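Local coordinates for protein alpha-L-rhamnosidase (PDB 6GSZ) that probably hydrolyses terminal non-reducing alpha-L-rhamnose residues from alpha-L-rhamnosides, as a calcium-binding glycosidase with an (alpha/alpha)6-barrel catalytic domain, at residues Pro510-Pro514 with Asn515-Asn519. Residues are numbered along the deposited sequence; the frame is centred on the assembly and turned at random.
With NAG (2-acetamido-2-deoxy-beta-D-glucopyranose), chain B.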
ATOM      1  N   PRO A 510      -9.394 -15.669   4.778  1.00 12.26           N
ATOM      2  CA  PRO A 510      -8.177 -16.372   4.371  1.00 11.74           C
ATOM      3  C   PRO A 510      -6.938 -15.626   4.856  1.00 11.62           C
ATOM      4  O   PRO A 510      -6.974 -14.429   5.077  1.00 11.66           O
ATOM      5  CB  PRO A 510      -8.253 -16.419   2.859  1.00 11.83           C
ATOM      6  CG  PRO A 510      -9.717 -16.323   2.578  1.00 12.37           C
ATOM      7  CD  PRO A 510     -10.261 -15.369   3.630  1.00 12.82           C
ATOM      8  N   TYR A 511      -5.843 -16.341   5.027  1.00 10.72           N
ATOM      9  CA  TYR A 511      -4.609 -15.738   5.517  1.00 10.15           C
ATOM     10  C   TYR A 511      -4.070 -14.641   4.611  1.00 10.33           C
ATOM     11  O   TYR A 511      -3.500 -13.667   5.078  1.00 10.91           O
ATOM     12  CB  TYR A 511      -3.539 -16.794   5.803  1.00 10.73           C
ATOM     13  CG  TYR A 511      -3.955 -17.827   6.824  1.00 11.12           C
ATOM     14  CD1 TYR A 511      -4.930 -17.589   7.788  1.00 11.68           C
ATOM     15  CD2 TYR A 511      -3.268 -19.030   6.873  1.00 13.34           C
ATOM     16  CE1 TYR A 511      -5.306 -18.595   8.662  1.00 13.33           C
ATOM     17  CE2 TYR A 511      -3.613 -20.023   7.763  1.00 15.57           C
ATOM     18  CZ  TYR A 511      -4.633 -19.809   8.666  1.00 13.45           C
ATOM     19  OH  TYR A 511      -4.998 -20.797   9.539  1.00 15.04           O
ATOM     20  N   VAL A 512      -4.168 -14.868   3.296  1.00 10.33           N
ATOM     21  CA  VAL A 512      -3.727 -13.880   2.323  1.00 10.48           C
ATOM     22  C   VAL A 512      -4.864 -13.507   1.383  1.00  9.63           C
ATOM     23  O   VAL A 512      -5.741 -14.320   1.112  1.00 10.63           O
ATOM     24  CB  VAL A 512      -2.505 -14.331   1.501  1.00 10.41           C
ATOM     25  CG1 VAL A 512      -1.394 -14.800   2.425  1.00 11.32           C
ATOM     26  CG2 VAL A 512      -2.801 -15.420   0.469  1.00 11.89           C
ATOM     27  N   ILE A 513      -4.834 -12.243   0.948  1.00  9.39           N
ATOM     28  CA  ILE A 513      -5.834 -11.674   0.060  1.00  9.09           C
ATOM     29  C   ILE A 513      -5.110 -10.918  -1.034  1.00  9.19           C
ATOM     30  O   ILE A 513      -4.332  -9.980  -0.764  1.00 10.20           O
ATOM     31  CB  ILE A 513      -6.735 -10.679   0.789  1.00  9.24           C
ATOM     32  CG1 ILE A 513      -7.424 -11.285   2.017  1.00 13.38           C
ATOM     33  CG2 ILE A 513      -7.729 -10.032  -0.151  1.00 10.62           C
ATOM     34  CD1 ILE A 513      -8.476 -12.368   1.752  1.00 11.80           C
ATOM     35  N   PRO A 514      -5.331 -11.241  -2.331  1.00 10.19           N
ATOM     36  CA  PRO A 514      -6.196 -12.332  -2.825  1.00  9.46           C
ATOM     37  C   PRO A 514      -5.778 -13.727  -2.341  1.00  8.91           C
ATOM     38  O   PRO A 514      -4.580 -13.976  -2.065  1.00 10.29           O
ATOM     39  CB  PRO A 514      -5.985 -12.253  -4.342  1.00 10.01           C
ATOM     40  CG  PRO A 514      -5.671 -10.766  -4.597  1.00 11.07           C
ATOM     41  CD  PRO A 514      -4.782 -10.413  -3.414  1.00 10.38           C
ATOM     42  N   ASN A 515      -6.784 -14.574  -2.168  1.00 10.46           N
ATOM     43  CA  ASN A 515      -6.573 -15.875  -1.571  1.00 11.64           C
ATOM     44  C   ASN A 515      -6.172 -16.904  -2.655  1.00 12.72           C
ATOM     45  O   ASN A 515      -7.028 -17.321  -3.423  1.00 14.89           O
ATOM     46  CB  ASN A 515      -7.824 -16.323  -0.836  1.00 11.72           C
ATOM     47  CG  ASN A 515      -7.718 -17.732  -0.305  1.00 12.84           C
ATOM     48  OD1 ASN A 515      -6.604 -18.162   0.008  1.00 13.41           O
ATOM     49  ND2 ASN A 515      -8.885 -18.377  -0.119  1.00 15.00           N
ATOM     50  N   ILE A 516      -4.926 -17.381  -2.587  1.00 11.94           N
ATOM     51  CA  ILE A 516      -4.423 -18.396  -3.510  1.00 12.67           C
ATOM     52  C   ILE A 516      -4.465 -19.780  -2.876  1.00 15.13           C
ATOM     53  O   ILE A 516      -4.033 -20.723  -3.509  1.00 18.83           O
ATOM     54  CB  ILE A 516      -2.993 -18.065  -3.980  1.00 14.82           C
ATOM     55  CG1 ILE A 516      -2.001 -17.933  -2.813  1.00 16.07           C
ATOM     56  CG2 ILE A 516      -3.046 -16.836  -4.841  1.00 18.14           C
ATOM     57  CD1 ILE A 516      -0.543 -18.091  -3.154  1.00 18.27           C
ATOM     58  N   HIS A 517      -4.899 -19.905  -1.618  1.00 15.55           N
ATOM     59  CA  HIS A 517      -4.747 -21.120  -0.812  1.00 16.81           C
ATOM     60  C   HIS A 517      -6.036 -21.940  -0.651  1.00 20.21           C
ATOM     61  O   HIS A 517      -5.998 -23.002   0.024  1.00 32.15           O
ATOM     62  CB  HIS A 517      -4.182 -20.793   0.580  1.00 17.89           C
ATOM     63  CG  HIS A 517      -2.806 -20.219   0.531  1.00 16.77           C
ATOM     64  ND1 HIS A 517      -2.395 -19.179   1.332  1.00 19.71           N
ATOM     65  CD2 HIS A 517      -1.718 -20.560  -0.205  1.00 19.99           C
ATOM     66  CE1 HIS A 517      -1.115 -18.888   1.063  1.00 18.63           C
ATOM     67  NE2 HIS A 517      -0.690 -19.710   0.116  1.00 17.53           N
ATOM     68  N   GLY A 518      -7.152 -21.526  -1.236  1.00 19.22           N
ATOM     69  CA  GLY A 518      -8.391 -22.345  -1.134  1.00 25.48           C
ATOM     70  C   GLY A 518      -9.083 -22.166   0.214  1.00 21.80           C
ATOM     71  O   GLY A 518      -8.914 -21.115   0.829  1.00 20.84           O
ATOM     72  N   ASN A 519      -9.829 -23.188   0.677  1.00 21.88           N
ATOM     73  CA  ASN A 519     -10.725 -23.016   1.799  1.00 23.00           C
ATOM     74  C   ASN A 519     -10.276 -23.760   3.073  1.00 23.31           C
ATOM     75  O   ASN A 519     -11.026 -23.808   4.047  1.00 31.52           O
ATOM     76  CB  ASN A 519     -12.155 -23.377   1.410  1.00 28.13           C
ATOM     77  CG  ASN A 519     -12.384 -24.867   1.310  1.00 31.61           C
ATOM     78  OD1 ASN A 519     -11.427 -25.642   1.279  1.00 39.34           O
ATOM     79  ND2 ASN A 519     -13.649 -25.274   1.233  1.00 40.02           N
TER
HETATM   80  C1  NAG B   1     -15.309 -21.028  -3.208  1.00 19.14           C
HETATM   81  C2  NAG B   1     -14.689 -20.895  -4.609  1.00 17.64           C
HETATM   82  C3  NAG B   1     -14.588 -22.245  -5.278  1.00 22.59           C
HETATM   83  C4  NAG B   1     -13.833 -23.235  -4.425  1.00 23.33           C
HETATM   84  C5  NAG B   1     -14.495 -23.286  -3.047  1.00 21.96           C
HETATM   85  C6  NAG B   1     -13.677 -24.153  -2.101  1.00 26.90           C
HETATM   86  C7  NAG B   1     -14.892 -18.924  -6.070  1.00 18.93           C
HETATM   87  C8  NAG B   1     -15.859 -18.091  -6.873  1.00 20.47           C
HETATM   88  N2  NAG B   1     -15.439 -20.000  -5.445  1.00 18.36           N
HETATM   89  O3  NAG B   1     -13.923 -22.083  -6.524  1.00 23.93           O
HETATM   90  O4  NAG B   1     -13.938 -24.494  -5.082  1.00 27.76           O
HETATM   91  O5  NAG B   1     -14.492 -21.956  -2.500  1.00 21.30           O
HETATM   92  O6  NAG B   1     -12.269 -23.745  -2.123  1.00 31.21           O
HETATM   93  O7  NAG B   1     -13.689 -18.639  -5.964  1.00 20.79           O
HETATM   94  O   HOH W   1      -4.845 -17.529   2.139  1.00 13.75           O
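Asn515 OD1 is gripped twice: the backbone N of His517 gives it a hydrogen bond of 2.9 Å, and a water bound to Val512 N can donate to it, the water O lying 2.8 Å from Asn515 OD1. The first bond closes an Asx turn, in the loop that leads from helix 488-503 to helix 530-542 of the six-hairpin glycosidase domain. The backbone N-H of His517 comes from above the carbonyl plane, 53° out of it, rather than along a lone pair. At the other end of the same amide, Asn515 ND2 reaches Gly518 O at 2.9 Å, nearly straight (171°) and with the acceptor in the amide plane. OD1 accepting and ND2 donating fixes which end of the amide is which; a flip would set each end against a partner of the wrong kind. The amide is turned back against Pro510 because CG stands anti to the backbone N (chi1 174°); the proline ring crosses it at about a right angle, Pro510 CB lying 3.5 Å from Asn515 CG. The same water links to His517 ND1 at 3.1 Å, joining the two halves of the loop; ND1 also has a weak hydrogen bond to Glu521. Beside this polar bridge, Val512 CG2 meets the imidazole obliquely, while Ile516 CG1 lies over one face of the ring. On the Pro514 side of the turn, the cis peptide before Pro514 bends the chain and Asn515 N is held by Glu501 of helix 488-503. Backbone atoms meet too: Asn515 CA makes a bent CA-H...O contact with Val512 O. Farther along, Asn519 borders a glycan attached to the protein, Asn519 ND2 coming within 3.5 Å of NAG C6.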